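NADH kinase POS5, mitochondrial (Saccharomyces cerevisiae, PDB 3AFO) phosphorylates NADH, and less readily NAD(+), with ATP, and so supplies mitochondria with the reductant NADPH used against oxidative stress. Local coordinates at residues His177-Leu181 and Leu234-Thr238; Ile320-Gly324 and Lys350-Ile354; Met199-His205 and Thr238-Tyr243; Pro257-Met261 and Pro273-His278; Gly122-Ile127 and Gly151-Pro155. One frame throughout, in Å; residues are numbered along the deposited sequence.

Contact 1: His177-Leu181 and Leu234-Thr238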
# COMPACT_ATOMS: atom_id res chain seq x y z
N HIS A 177 11.08 12.29 25.26
CA HIS A 177 11.75 11.01 25.46
C HIS A 177 11.59 10.11 24.24
O HIS A 177 10.49 9.92 23.73
CB HIS A 177 11.22 10.32 26.71
CG HIS A 177 11.86 9.00 26.97
ND1 HIS A 177 13.11 8.88 27.52
CD2 HIS A 177 11.44 7.73 26.71
CE1 HIS A 177 13.43 7.60 27.62
NE2 HIS A 177 12.43 6.89 27.13
N ARG A 178 12.72 9.60 23.74
CA ARG A 178 12.72 8.65 22.64
C ARG A 178 13.39 7.39 23.13
O ARG A 178 14.48 7.45 23.70
CB ARG A 178 13.47 9.20 21.42
CG ARG A 178 12.93 10.51 20.84
CD ARG A 178 13.79 10.92 19.63
NE ARG A 178 13.41 12.19 19.00
CZ ARG A 178 12.36 12.35 18.18
NH1 ARG A 178 11.53 11.33 17.92
NH2 ARG A 178 12.11 13.54 17.66
N THR A 179 12.75 6.25 22.89
CA THR A 179 13.26 4.96 23.35
C THR A 179 14.34 4.43 22.41
O THR A 179 14.46 4.89 21.27
CB THR A 179 12.12 3.93 23.47
OG1 THR A 179 12.64 2.67 23.90
CG2 THR A 179 11.42 3.77 22.15
N ARG A 180 15.14 3.48 22.90
CA ARG A 180 16.22 2.87 22.13
C ARG A 180 15.99 1.37 22.01
O ARG A 180 15.49 0.73 22.94
CB ARG A 180 17.56 3.07 22.83
CG ARG A 180 18.16 4.46 22.72
CD ARG A 180 19.63 4.45 23.16
NE ARG A 180 19.77 4.21 24.60
CZ ARG A 180 20.93 4.12 25.25
NH1 ARG A 180 22.08 4.27 24.60
NH2 ARG A 180 20.94 3.90 26.56
N LEU A 181 16.39 0.81 20.86
CA LEU A 181 16.45 -0.63 20.66
C LEU A 181 17.87 -1.16 20.90
O LEU A 181 18.86 -0.42 20.77
CB LEU A 181 15.99 -1.02 19.25
CG LEU A 181 14.54 -0.79 18.82
CD1 LEU A 181 14.35 -1.23 17.37
CD2 LEU A 181 13.57 -1.52 19.72
N LEU A 234 13.54 -3.25 11.65
CA LEU A 234 12.96 -3.13 12.97
C LEU A 234 13.21 -1.70 13.43
O LEU A 234 14.37 -1.26 13.47
CB LEU A 234 13.62 -4.11 13.94
CG LEU A 234 13.53 -5.56 13.44
CD1 LEU A 234 14.44 -6.50 14.18
CD2 LEU A 234 12.09 -6.07 13.49
N ALA A 235 12.14 -0.96 13.75
CA ALA A 235 12.27 0.48 13.99
C ALA A 235 11.62 0.89 15.28
O ALA A 235 10.64 0.29 15.73
CB ALA A 235 11.68 1.28 12.82
N THR A 236 12.18 1.93 15.90
CA THR A 236 11.51 2.62 16.98
C THR A 236 10.43 3.48 16.33
O THR A 236 10.45 3.69 15.11
CB THR A 236 12.47 3.58 17.69
OG1 THR A 236 12.98 4.51 16.73
CG2 THR A 236 13.63 2.82 18.34
N PRO A 237 9.51 4.03 17.15
CA PRO A 237 8.57 5.05 16.67
C PRO A 237 9.29 6.24 16.04
O PRO A 237 8.84 6.75 15.01
CB PRO A 237 7.85 5.46 17.95
CG PRO A 237 7.83 4.15 18.75
CD PRO A 237 9.23 3.65 18.55
N THR A 238 10.41 6.65 16.63
CA THR A 238 11.27 7.68 16.00
C THR A 238 11.66 7.25 14.58
O THR A 238 11.59 8.05 13.64
CB THR A 238 12.53 7.96 16.87
OG1 THR A 238 12.11 8.60 18.09
CG2 THR A 238 13.52 8.87 16.14
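The two backbones run nearly opposite ways, 167° apart end to end, yet their closest CA atoms stay apart: 6.9 Å for Arg178 to Thr238 and 7.0 Å for Leu181 to Thr236. No backbone hydrogen bond spans that gap, so side chains make the contact. Arg178 leaves with chi1 m and runs on through two t angles, an extended form that carries its guanidinium far enough for NH1 to donate to Thr238 OG1 (2.8 Å, 148° at the hydrogen). The hydroxyl lies near the plane of the guanidinium, as suits such a donor. Leu181, in its m,t rotamer, sends CD1 to 3.9 Å from Leu234 O, while its CG is 3.8 Å from Thr236 CG2. In Thr236 chi1 is p; its methyl faces Leu181 and the carbonyl of Thr179, while OG1 is hydrogen-bonded to Met199 O. Thr179 takes chi1 t, which brings CG2 to 4.2 Å from Pro237 CD and leaves OG1 bonded to Asn321 ND2. Together these residues bury 309 Å². Strand 174-186 and strand 231-235 belong to different antiparallel sheets, and this face-to-face meeting of side chains is characteristic of a beta sandwich, the fold of the C-terminal half of NAD kinases.

Contact 2: Ile320-Gly324 and Lys350-Ile354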
# COMPACT_ATOMS: atom_id res chain seq x y z
N ILE A 320 15.55 -6.23 21.08
CA ILE A 320 14.69 -5.92 22.20
C ILE A 320 14.75 -4.41 22.44
O ILE A 320 15.68 -3.73 22.00
CB ILE A 320 15.12 -6.65 23.53
CG1 ILE A 320 16.60 -6.39 23.88
CG2 ILE A 320 14.83 -8.16 23.48
CD1 ILE A 320 16.99 -6.72 25.35
N ASN A 321 13.76 -3.90 23.16
CA ASN A 321 13.81 -2.54 23.68
C ASN A 321 14.81 -2.49 24.83
O ASN A 321 15.02 -3.50 25.52
CB ASN A 321 12.43 -2.14 24.20
CG ASN A 321 12.26 -0.65 24.30
OD1 ASN A 321 11.80 -0.13 25.32
ND2 ASN A 321 12.63 0.06 23.25
N GLU A 322 15.45 -1.34 25.02
CA GLU A 322 16.37 -1.11 26.14
C GLU A 322 15.77 -1.52 27.50
O GLU A 322 16.43 -2.19 28.32
CB GLU A 322 16.77 0.36 26.16
CG GLU A 322 17.98 0.66 27.01
CD GLU A 322 18.18 2.14 27.22
OE1 GLU A 322 17.53 2.94 26.51
OE2 GLU A 322 19.01 2.50 28.09
N VAL A 323 14.52 -1.15 27.73
CA VAL A 323 13.82 -1.52 28.97
C VAL A 323 12.45 -2.14 28.71
O VAL A 323 11.78 -1.81 27.73
CB VAL A 323 13.66 -0.32 29.94
CG1 VAL A 323 15.00 0.02 30.62
CG2 VAL A 323 13.08 0.89 29.21
N GLY A 324 12.04 -3.05 29.60
CA GLY A 324 10.67 -3.55 29.64
C GLY A 324 10.36 -4.80 28.84
O GLY A 324 9.19 -5.16 28.70
N LYS A 350 20.92 3.99 36.09
CA LYS A 350 21.15 4.38 34.70
C LYS A 350 19.83 4.76 34.02
O LYS A 350 18.93 3.93 33.87
CB LYS A 350 21.85 3.25 33.94
CG LYS A 350 22.70 3.71 32.76
CD LYS A 350 22.03 3.42 31.41
CE LYS A 350 22.37 2.00 30.92
NZ LYS A 350 22.02 1.79 29.49
N ARG A 351 19.72 6.03 33.64
CA ARG A 351 18.54 6.52 32.93
C ARG A 351 18.53 5.96 31.50
O ARG A 351 19.56 5.97 30.81
CB ARG A 351 18.53 8.05 32.93
CG ARG A 351 17.31 8.70 32.29
CD ARG A 351 17.45 10.21 32.22
NE ARG A 351 18.52 10.64 31.31
CZ ARG A 351 19.66 11.22 31.70
NH1 ARG A 351 20.56 11.57 30.79
NH2 ARG A 351 19.90 11.47 32.98
N SER A 352 17.37 5.46 31.08
CA SER A 352 17.21 4.85 29.75
C SER A 352 16.68 5.83 28.71
O SER A 352 16.15 6.89 29.05
CB SER A 352 16.27 3.63 29.84
OG SER A 352 14.99 4.02 30.28
N GLY A 353 16.83 5.47 27.44
CA GLY A 353 16.29 6.26 26.34
C GLY A 353 17.09 7.51 26.02
O GLY A 353 18.21 7.70 26.52
N ILE A 354 16.50 8.36 25.18
CA ILE A 354 17.15 9.56 24.68
C ILE A 354 16.20 10.72 24.88
O ILE A 354 15.05 10.66 24.46
CB ILE A 354 17.44 9.43 23.16
CG1 ILE A 354 18.35 8.24 22.89
CG2 ILE A 354 18.05 10.71 22.61
CD1 ILE A 354 18.17 7.64 21.51
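Here a carboxylate just past the end of one beta strand fastens the chain leading into another: strands 316-321 and 354-357 both pair with strand 174-186 of an antiparallel sheet, and the returning segment 350-354 passes Glu322. Lys350 is the first residue modelled after a gap at 332-349. Its NZ stands 3.4 Å from Glu322 OE2, a salt bridge whose hydrogen bond is weak. The same OE2 has a second charged partner in Arg180. Arg351 points away, and its NH1 is bonded to Val139 O. At Ser352 the chain comes closest, CA to CA 7.0 Å from Glu322; its own CA is 3.4 Å from Glu322 OE2, and its OG lies 3.8 Å from Val323 CG2. Gly353 follows with a positive phi of 77°, which favours glycine. Ile354 then resumes sheet pairing, with Arg178, directly after the one clear hydrogen bond between the segments: Gly353 N donates to Glu322 OE1 at 2.8 Å, with 154° at the hydrogen.

Contact 3: Met199-His205 and Thr238-Tyr243. With NAI (1,4-dihydronicotinamide adenine dinucleotide), chain C.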
# COMPACT_ATOMS: atom_id res chain seq x y z
N MET A 199 18.60 4.26 17.66
CA MET A 199 17.61 5.31 17.88
C MET A 199 16.51 5.25 16.80
O MET A 199 15.34 5.53 17.09
CB MET A 199 18.33 6.66 17.85
CG MET A 199 17.46 7.86 17.85
SD MET A 199 18.48 9.32 18.12
CE MET A 199 17.18 10.51 18.26
N ASN A 200 16.92 4.91 15.58
CA ASN A 200 16.03 4.81 14.42
C ASN A 200 15.62 3.37 14.18
O ASN A 200 14.44 3.00 14.30
CB ASN A 200 16.77 5.28 13.17
CG ASN A 200 16.30 6.63 12.66
OD1 ASN A 200 16.71 7.03 11.56
ND2 ASN A 200 15.46 7.32 13.41
N ASP A 201 16.60 2.56 13.79
CA ASP A 201 16.30 1.24 13.30
C ASP A 201 17.46 0.27 13.26
O ASP A 201 18.63 0.65 13.34
CB ASP A 201 15.65 1.32 11.91
CG ASP A 201 16.38 2.28 10.97
OD1 ASP A 201 17.63 2.41 11.04
OD2 ASP A 201 15.68 2.91 10.14
N ILE A 202 17.09 -1.00 13.11
CA ILE A 202 18.00 -2.08 12.83
C ILE A 202 17.47 -2.74 11.58
O ILE A 202 16.28 -3.10 11.52
CB ILE A 202 18.02 -3.09 14.00
CG1 ILE A 202 18.57 -2.39 15.26
CG2 ILE A 202 18.86 -4.34 13.62
CD1 ILE A 202 17.87 -2.79 16.56
N PHE A 203 18.32 -2.90 10.57
CA PHE A 203 17.84 -3.56 9.34
C PHE A 203 18.81 -4.50 8.68
O PHE A 203 20.02 -4.39 8.83
CB PHE A 203 17.21 -2.57 8.33
CG PHE A 203 18.15 -1.50 7.81
CD1 PHE A 203 18.91 -1.72 6.67
CD2 PHE A 203 18.21 -0.27 8.43
CE1 PHE A 203 19.75 -0.71 6.18
CE2 PHE A 203 19.05 0.75 7.93
CZ PHE A 203 19.82 0.52 6.82
N LEU A 204 18.22 -5.48 7.99
CA LEU A 204 18.93 -6.48 7.22
C LEU A 204 18.58 -6.22 5.76
O LEU A 204 17.43 -5.91 5.44
CB LEU A 204 18.49 -7.88 7.64
CG LEU A 204 18.86 -8.27 9.07
CD1 LEU A 204 18.10 -9.52 9.51
CD2 LEU A 204 20.38 -8.50 9.18
N HIS A 205 19.57 -6.33 4.88
CA HIS A 205 19.36 -6.03 3.47
C HIS A 205 20.31 -6.85 2.60
O HIS A 205 21.45 -7.08 3.00
CB HIS A 205 19.54 -4.54 3.20
CG HIS A 205 18.87 -4.07 1.95
ND1 HIS A 205 19.38 -4.32 0.69
CD2 HIS A 205 17.71 -3.40 1.75
CE1 HIS A 205 18.56 -3.82 -0.22
NE2 HIS A 205 17.55 -3.25 0.40
N THR A 238 10.41 6.65 16.63
CA THR A 238 11.27 7.68 16.00
C THR A 238 11.66 7.25 14.58
O THR A 238 11.59 8.05 13.64
CB THR A 238 12.53 7.96 16.87
OG1 THR A 238 12.11 8.60 18.09
CG2 THR A 238 13.52 8.87 16.14
N GLY A 239 12.03 5.99 14.41
CA GLY A 239 12.42 5.46 13.10
C GLY A 239 11.28 5.16 12.14
O GLY A 239 11.53 4.79 10.99
N SER A 240 10.03 5.30 12.60
CA SER A 240 8.86 5.05 11.74
C SER A 240 8.80 6.02 10.55
O SER A 240 8.26 5.70 9.50
CB SER A 240 7.54 5.09 12.53
OG SER A 240 7.19 6.43 12.89
N THR A 241 9.38 7.20 10.73
CA THR A 241 9.43 8.17 9.64
C THR A 241 10.69 8.03 8.78
O THR A 241 10.90 8.81 7.85
CB THR A 241 9.27 9.61 10.17
OG1 THR A 241 10.19 9.84 11.25
CG2 THR A 241 7.85 9.82 10.69
N ALA A 242 11.51 7.02 9.06
CA ALA A 242 12.78 6.82 8.34
C ALA A 242 12.64 5.68 7.31
O ALA A 242 11.66 5.68 6.54
CB ALA A 242 13.92 6.58 9.34
N TYR A 243 13.56 4.72 7.27
CA TYR A 243 13.49 3.62 6.28
C TYR A 243 12.11 2.93 6.26
O TYR A 243 11.57 2.62 5.19
CB TYR A 243 14.59 2.57 6.55
CG TYR A 243 15.06 1.75 5.35
CD1 TYR A 243 16.24 0.99 5.45
CD2 TYR A 243 14.38 1.74 4.13
CE1 TYR A 243 16.70 0.23 4.40
CE2 TYR A 243 14.84 0.98 3.04
CZ TYR A 243 16.01 0.23 3.19
OH TYR A 243 16.51 -0.51 2.15
PA NAI C . 21.11 9.13 5.12
O1A NAI C . 21.40 10.59 4.90
O2A NAI C . 21.67 8.13 3.97
O5B NAI C . 19.58 8.82 5.15
C5B NAI C . 18.81 9.65 5.88
C4B NAI C . 17.69 10.13 5.03
O4B NAI C . 16.58 9.71 5.87
C3B NAI C . 17.86 11.64 5.22
O3B NAI C . 17.04 12.33 4.28
C2B NAI C . 17.34 11.81 6.65
O2B NAI C . 16.84 13.13 6.87
C1B NAI C . 16.16 10.84 6.68
N9A NAI C . 15.89 10.36 8.06
C8A NAI C . 16.74 9.72 8.88
N7A NAI C . 16.11 9.47 10.04
C5A NAI C . 14.86 9.92 9.94
C6A NAI C . 13.75 9.94 10.80
N6A NAI C . 13.79 9.41 12.04
N1A NAI C . 12.62 10.51 10.35
C2A NAI C . 12.53 11.05 9.14
N3A NAI C . 13.56 11.04 8.31
C4A NAI C . 14.73 10.49 8.68
O3 NAI C . 21.79 8.54 6.52
PN NAI C . 21.55 9.21 7.96
O1N NAI C . 21.07 10.62 7.80
O2N NAI C . 22.75 8.84 8.74
O5D NAI C . 20.28 8.42 8.61
C5D NAI C . 20.30 7.00 8.74
C4D NAI C . 18.93 6.44 8.40
O4D NAI C . 18.85 6.39 6.95
C3D NAI C . 18.76 4.98 8.78
O3D NAI C . 18.41 4.86 10.17
C2D NAI C . 17.60 4.56 7.85
O2D NAI C . 16.36 4.65 8.56
C1D NAI C . 17.65 5.65 6.74
N1N NAI C . 17.70 4.95 5.44
C2N NAI C . 16.62 5.12 4.59
C3N NAI C . 16.58 4.48 3.36
C7N NAI C . 15.34 4.72 2.45
O7N NAI C . 15.25 4.23 1.32
N7N NAI C . 14.42 5.51 2.96
C4N NAI C . 17.65 3.67 2.98
C5N NAI C . 18.76 3.48 3.83
C6N NAI C . 18.79 4.12 5.07
O HOH W 1 13.06 2.73 9.93
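Two backbones meet almost without clearance: the CA atoms of Asn200 and Gly239 are only 3.9 Å apart, and Gly239 CA offers a CH to Asn200 O at 3.4 Å (158° at the hydrogen). An ideal CB on Gly239 would fall 2.0 Å from that oxygen, so a side chain would clash. Beside this point lies the NADH site. Asp201 OD2 accepts from NAI O2D at a very short 2.4 Å, and Tyr243 N donates to the same hydroxyl oxygen at 3.1 Å, so both segments hold the nicotinamide ribose. Residues 238-243 contribute two bonds to the adenine: NAI N6A donates to Thr238 O at 3.0 Å, and Thr241 OG1 to NAI N1A at 2.7 Å. A water bridges Asp201 OD2 (2.6 Å) and Gly239 O (2.8 Å). Further along, the edge of the Tyr243 ring meets the face of Phe203 in a T-shaped pair, centroids 4.8 Å apart and planes at 88°, while NAI C3N of the nicotinamide covers a face of Tyr243. The hydroxyl of Tyr243 reaches Asp230 of the second subunit. Strand 201-205 runs between strands 231-235 and 299-303, Met199 packs on helix 124-132, and Tyr243 opens helix 243-246.

Contact 4: Pro257-Met261 and Pro273-His278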
# COMPACT_ATOMS: atom_id res chain seq x y z
N PRO A 257 4.64 3.28 22.91
CA PRO A 257 5.63 2.23 23.13
C PRO A 257 5.36 1.05 22.20
O PRO A 257 4.39 0.33 22.38
CB PRO A 257 5.41 1.82 24.60
CG PRO A 257 4.18 2.53 25.07
CD PRO A 257 3.54 3.21 23.89
N ALA A 258 6.21 0.88 21.20
CA ALA A 258 6.04 -0.17 20.19
C ALA A 258 7.35 -0.40 19.46
O ALA A 258 8.24 0.45 19.52
CB ALA A 258 4.98 0.24 19.18
N ILE A 259 7.46 -1.54 18.80
CA ILE A 259 8.53 -1.82 17.87
C ILE A 259 7.87 -2.07 16.54
O ILE A 259 6.93 -2.87 16.45
CB ILE A 259 9.34 -3.08 18.27
CG1 ILE A 259 9.91 -2.94 19.68
CG2 ILE A 259 10.44 -3.38 17.21
CD1 ILE A 259 10.58 -4.22 20.24
N LEU A 260 8.35 -1.40 15.49
CA LEU A 260 7.84 -1.65 14.14
C LEU A 260 8.62 -2.77 13.50
O LEU A 260 9.84 -2.83 13.60
CB LEU A 260 7.97 -0.39 13.25
CG LEU A 260 6.98 0.76 13.50
CD1 LEU A 260 7.38 1.62 14.72
CD2 LEU A 260 6.87 1.64 12.26
N MET A 261 7.90 -3.67 12.82
CA MET A 261 8.52 -4.66 11.95
C MET A 261 8.00 -4.42 10.53
O MET A 261 6.83 -4.67 10.25
CB MET A 261 8.19 -6.09 12.40
CG MET A 261 8.80 -7.17 11.51
SD MET A 261 8.44 -8.82 12.14
CE MET A 261 9.50 -8.85 13.61
N PRO A 273 2.82 -4.45 7.21
CA PRO A 273 3.70 -4.05 8.33
C PRO A 273 3.07 -4.35 9.69
O PRO A 273 1.84 -4.24 9.84
CB PRO A 273 3.86 -2.54 8.12
CG PRO A 273 3.63 -2.33 6.65
CD PRO A 273 2.54 -3.32 6.31
N LEU A 274 3.90 -4.75 10.65
CA LEU A 274 3.42 -5.11 12.00
C LEU A 274 3.84 -4.09 13.03
O LEU A 274 4.94 -3.51 12.93
CB LEU A 274 3.98 -6.48 12.42
CG LEU A 274 3.65 -7.74 11.61
CD1 LEU A 274 4.33 -8.96 12.27
CD2 LEU A 274 2.13 -7.96 11.42
N ILE A 275 2.99 -3.88 14.04
CA ILE A 275 3.33 -3.04 15.18
C ILE A 275 3.30 -3.93 16.42
O ILE A 275 2.25 -4.51 16.76
CB ILE A 275 2.34 -1.85 15.36
CG1 ILE A 275 2.13 -1.04 14.04
CG2 ILE A 275 2.77 -0.95 16.53
CD1 ILE A 275 3.32 -0.23 13.56
N LEU A 276 4.45 -4.07 17.05
CA LEU A 276 4.62 -5.02 18.15
C LEU A 276 4.77 -4.28 19.48
O LEU A 276 5.17 -3.12 19.47
CB LEU A 276 5.86 -5.90 17.89
CG LEU A 276 5.99 -6.56 16.51
CD1 LEU A 276 7.35 -7.27 16.39
CD2 LEU A 276 4.85 -7.54 16.25
N PRO A 277 4.43 -4.95 20.61
CA PRO A 277 4.62 -4.40 21.94
C PRO A 277 6.08 -4.05 22.21
O PRO A 277 6.98 -4.74 21.71
CB PRO A 277 4.24 -5.57 22.86
CG PRO A 277 3.40 -6.41 22.05
CD PRO A 277 3.92 -6.33 20.68
N HIS A 278 6.32 -3.02 23.01
CA HIS A 278 7.68 -2.64 23.37
C HIS A 278 8.39 -3.76 24.14
O HIS A 278 9.61 -3.85 24.13
CB HIS A 278 7.71 -1.33 24.17
CG HIS A 278 7.38 -1.50 25.61
ND1 HIS A 278 8.35 -1.56 26.59
CD2 HIS A 278 6.19 -1.66 26.24
CE1 HIS A 278 7.77 -1.74 27.77
NE2 HIS A 278 6.46 -1.80 27.58
O HOH W 2 3.95 -1.74 23.79
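Met261 fills the apolar centre, with CE 3.9 Å from Leu276 CD1 and SD 4.1 Å from Leu274 CD1. Ile259 extends this face, its CB 4.5 Å from Leu276 CB, and Ile282, Ile217 and Leu224 of other strands pack against it. On the other face Ile275 CD1 is 3.8 Å from Leu260 CG and Ile275 CG2 3.7 Å from Ala258 CB. The pair forms an antiparallel beta hairpin, the axes of 258-261 and 274-277 approaching to 4.5 Å at 148°. Ile259 with Leu276 and Met261 with Leu274 are hydrogen-bonded pairs: Ile259 N to Leu276 O is 2.9 Å, Leu276 N to Ile259 O 2.8 Å, and both Met261 N to Leu274 O and Leu274 N to Met261 O 3.0 Å. Strand 274-277 is outermost in its sheet within the chain, but Leu274 and Ile275 pair in parallel with a strand of the third subunit. At the more exposed end, Pro257 CB lies 3.9 Å from His278 CB, and a water donates to Pro257 O (2.5 Å) while accepting from His278 N (2.8 Å).

Contact 5: Gly122-Ile127 and Gly151-Pro155. With NAI (1,4-dihydronicotinamide adenine dinucleotide), chain C.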
# COMPACT_ATOMS: atom_id res chain seq x y z
N GLY A 122 23.89 19.91 12.27
CA GLY A 122 23.78 19.19 11.00
C GLY A 122 22.39 18.68 10.73
O GLY A 122 21.43 19.45 10.73
N GLY A 123 22.29 17.38 10.49
CA GLY A 123 21.02 16.74 10.15
C GLY A 123 20.72 15.52 11.01
O GLY A 123 21.25 15.39 12.12
N ASP A 124 19.87 14.64 10.50
CA ASP A 124 19.44 13.46 11.23
C ASP A 124 20.60 12.53 11.52
O ASP A 124 20.74 12.05 12.65
CB ASP A 124 18.32 12.73 10.48
CG ASP A 124 17.04 13.55 10.41
OD1 ASP A 124 16.80 14.40 11.30
OD2 ASP A 124 16.25 13.33 9.47
N GLY A 125 21.46 12.33 10.52
CA GLY A 125 22.67 11.53 10.67
C GLY A 125 23.59 12.03 11.79
O GLY A 125 24.23 11.23 12.48
N THR A 126 23.63 13.35 11.98
CA THR A 126 24.47 13.96 13.01
C THR A 126 23.99 13.57 14.41
O THR A 126 24.80 13.16 15.25
CB THR A 126 24.52 15.50 12.88
OG1 THR A 126 24.69 15.84 11.50
CG2 THR A 126 25.70 16.06 13.69
N ILE A 127 22.68 13.68 14.64
CA ILE A 127 22.07 13.19 15.88
C ILE A 127 22.36 11.69 16.07
O ILE A 127 22.84 11.29 17.12
CB ILE A 127 20.54 13.42 15.86
CG1 ILE A 127 20.23 14.91 15.70
CG2 ILE A 127 19.89 12.87 17.13
CD1 ILE A 127 18.75 15.20 15.63
N GLY A 151 16.50 17.72 7.57
CA GLY A 151 16.09 16.38 7.93
C GLY A 151 14.82 16.53 8.75
O GLY A 151 14.14 17.56 8.65
N PHE A 152 14.51 15.53 9.56
CA PHE A 152 13.27 15.52 10.31
C PHE A 152 13.44 15.78 11.81
O PHE A 152 12.56 16.37 12.43
CB PHE A 152 12.55 14.18 10.10
CG PHE A 152 11.19 14.09 10.74
CD1 PHE A 152 10.08 14.74 10.16
CD2 PHE A 152 10.99 13.35 11.90
CE1 PHE A 152 8.81 14.66 10.73
CE2 PHE A 152 9.72 13.25 12.49
CZ PHE A 152 8.62 13.91 11.90
N LEU A 153 14.57 15.35 12.38
CA LEU A 153 14.71 15.27 13.85
C LEU A 153 15.14 16.55 14.58
O LEU A 153 14.72 16.77 15.72
CB LEU A 153 15.61 14.08 14.25
CG LEU A 153 15.14 12.69 13.78
CD1 LEU A 153 16.19 11.63 14.10
CD2 LEU A 153 13.80 12.30 14.39
N SER A 154 16.00 17.36 13.96
CA SER A 154 16.49 18.59 14.60
C SER A 154 15.41 19.67 14.65
O SER A 154 15.01 20.19 13.61
CB SER A 154 17.72 19.13 13.87
OG SER A 154 18.72 18.13 13.71
N PRO A 155 14.92 20.02 15.86
CA PRO A 155 13.80 20.95 15.91
C PRO A 155 14.17 22.44 15.79
O PRO A 155 13.27 23.26 15.61
CB PRO A 155 13.19 20.70 17.31
CG PRO A 155 13.95 19.53 17.89
CD PRO A 155 15.28 19.55 17.21
PA NAI C . 21.11 9.13 5.12
O1A NAI C . 21.40 10.59 4.90
O2A NAI C . 21.67 8.13 3.97
O5B NAI C . 19.58 8.82 5.15
C5B NAI C . 18.81 9.65 5.88
C4B NAI C . 17.69 10.13 5.03
O4B NAI C . 16.58 9.71 5.87
C3B NAI C . 17.86 11.64 5.22
O3B NAI C . 17.04 12.33 4.28
C2B NAI C . 17.34 11.81 6.65
O2B NAI C . 16.84 13.13 6.87
C1B NAI C . 16.16 10.84 6.68
N9A NAI C . 15.89 10.36 8.06
C8A NAI C . 16.74 9.72 8.88
N7A NAI C . 16.11 9.47 10.04
C5A NAI C . 14.86 9.92 9.94
C6A NAI C . 13.75 9.94 10.80
N6A NAI C . 13.79 9.41 12.04
N1A NAI C . 12.62 10.51 10.35
C2A NAI C . 12.53 11.05 9.14
N3A NAI C . 13.56 11.04 8.31
C4A NAI C . 14.73 10.49 8.68
O3 NAI C . 21.79 8.54 6.52
PN NAI C . 21.55 9.21 7.96
O1N NAI C . 21.07 10.62 7.80
O2N NAI C . 22.75 8.84 8.74
O5D NAI C . 20.28 8.42 8.61
C5D NAI C . 20.30 7.00 8.74
C4D NAI C . 18.93 6.44 8.40
O4D NAI C . 18.85 6.39 6.95
C3D NAI C . 18.76 4.98 8.78
O3D NAI C . 18.41 4.86 10.17
C2D NAI C . 17.60 4.56 7.85
O2D NAI C . 16.36 4.65 8.56
C1D NAI C . 17.65 5.65 6.74
N1N NAI C . 17.70 4.95 5.44
C2N NAI C . 16.62 5.12 4.59
C3N NAI C . 16.58 4.48 3.36
C7N NAI C . 15.34 4.72 2.45
O7N NAI C . 15.25 4.23 1.32
N7N NAI C . 14.42 5.51 2.96
C4N NAI C . 17.65 3.67 2.98
C5N NAI C . 18.76 3.48 3.83
C6N NAI C . 18.79 4.12 5.07
O HOH W 3 17.64 16.87 11.58
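Residues Gly122-Gly125 spell the GGDG signature of NAD kinases, and the contact forms the part of the nucleotide pocket around the adenosine ribose. Asp124 does most of the work. Its OD1 accepts from Leu153 N at 2.7 Å (161° at the hydrogen), its OD2 from Phe152 N at 2.8 Å (168°), so one carboxylate takes two successive amides. A water adds a third link, donating to Asp124 OD1 at 2.6 Å and accepting from Ser154 N at 2.9 Å. The glycines give clearance: an ideal CB on Gly151 would lie 2.6 Å from Asp124 OD2, and one on Gly125 2.8 Å from NAI O2N. Gly123 is the N-cap of helix 124-132, and its N donates to Thr126 OG1 at 3.0 Å, the half of a capping box that a glycine N-cap can make. Behind the carboxylate, Ile127 CD1 packs 3.6 Å from Leu153 CB. NAI O2B, the adenosine 2'-hydroxyl that NAD kinases phosphorylate, donates to Asp124 OD2 at 2.7 Å. With its carboxylate oriented by backbone amides and bonded to the acceptor hydroxyl, Asp124 is placed consistently with a role in activating that hydroxyl.

In the fold
Along the chain contact 5 comes first, within the N-terminal domain; contacts 1 and 3 then interlace, their segments alternating and sharing Thr238, before contact 4 and finally contact 2. Contacts 1, 3 and 4 meet in the six-stranded sheet, where strand 231-235 lies between 201-205 and 258-266; the centres of 1 and 3 are about 8 Å apart, those of 3 and 4 about 12 Å. Contact 1 also reaches the antiparallel sheet that holds strands 174-186 and 316-321, which it shares with contact 2, about 10 Å away between centres. Contacts 3 and 5, centres about 14 Å apart, come from different domains yet both touch NADH, so the substrate lies in the cleft between them. Contacts 4 and 5 do not touch, with nearest atoms about 12 Å apart.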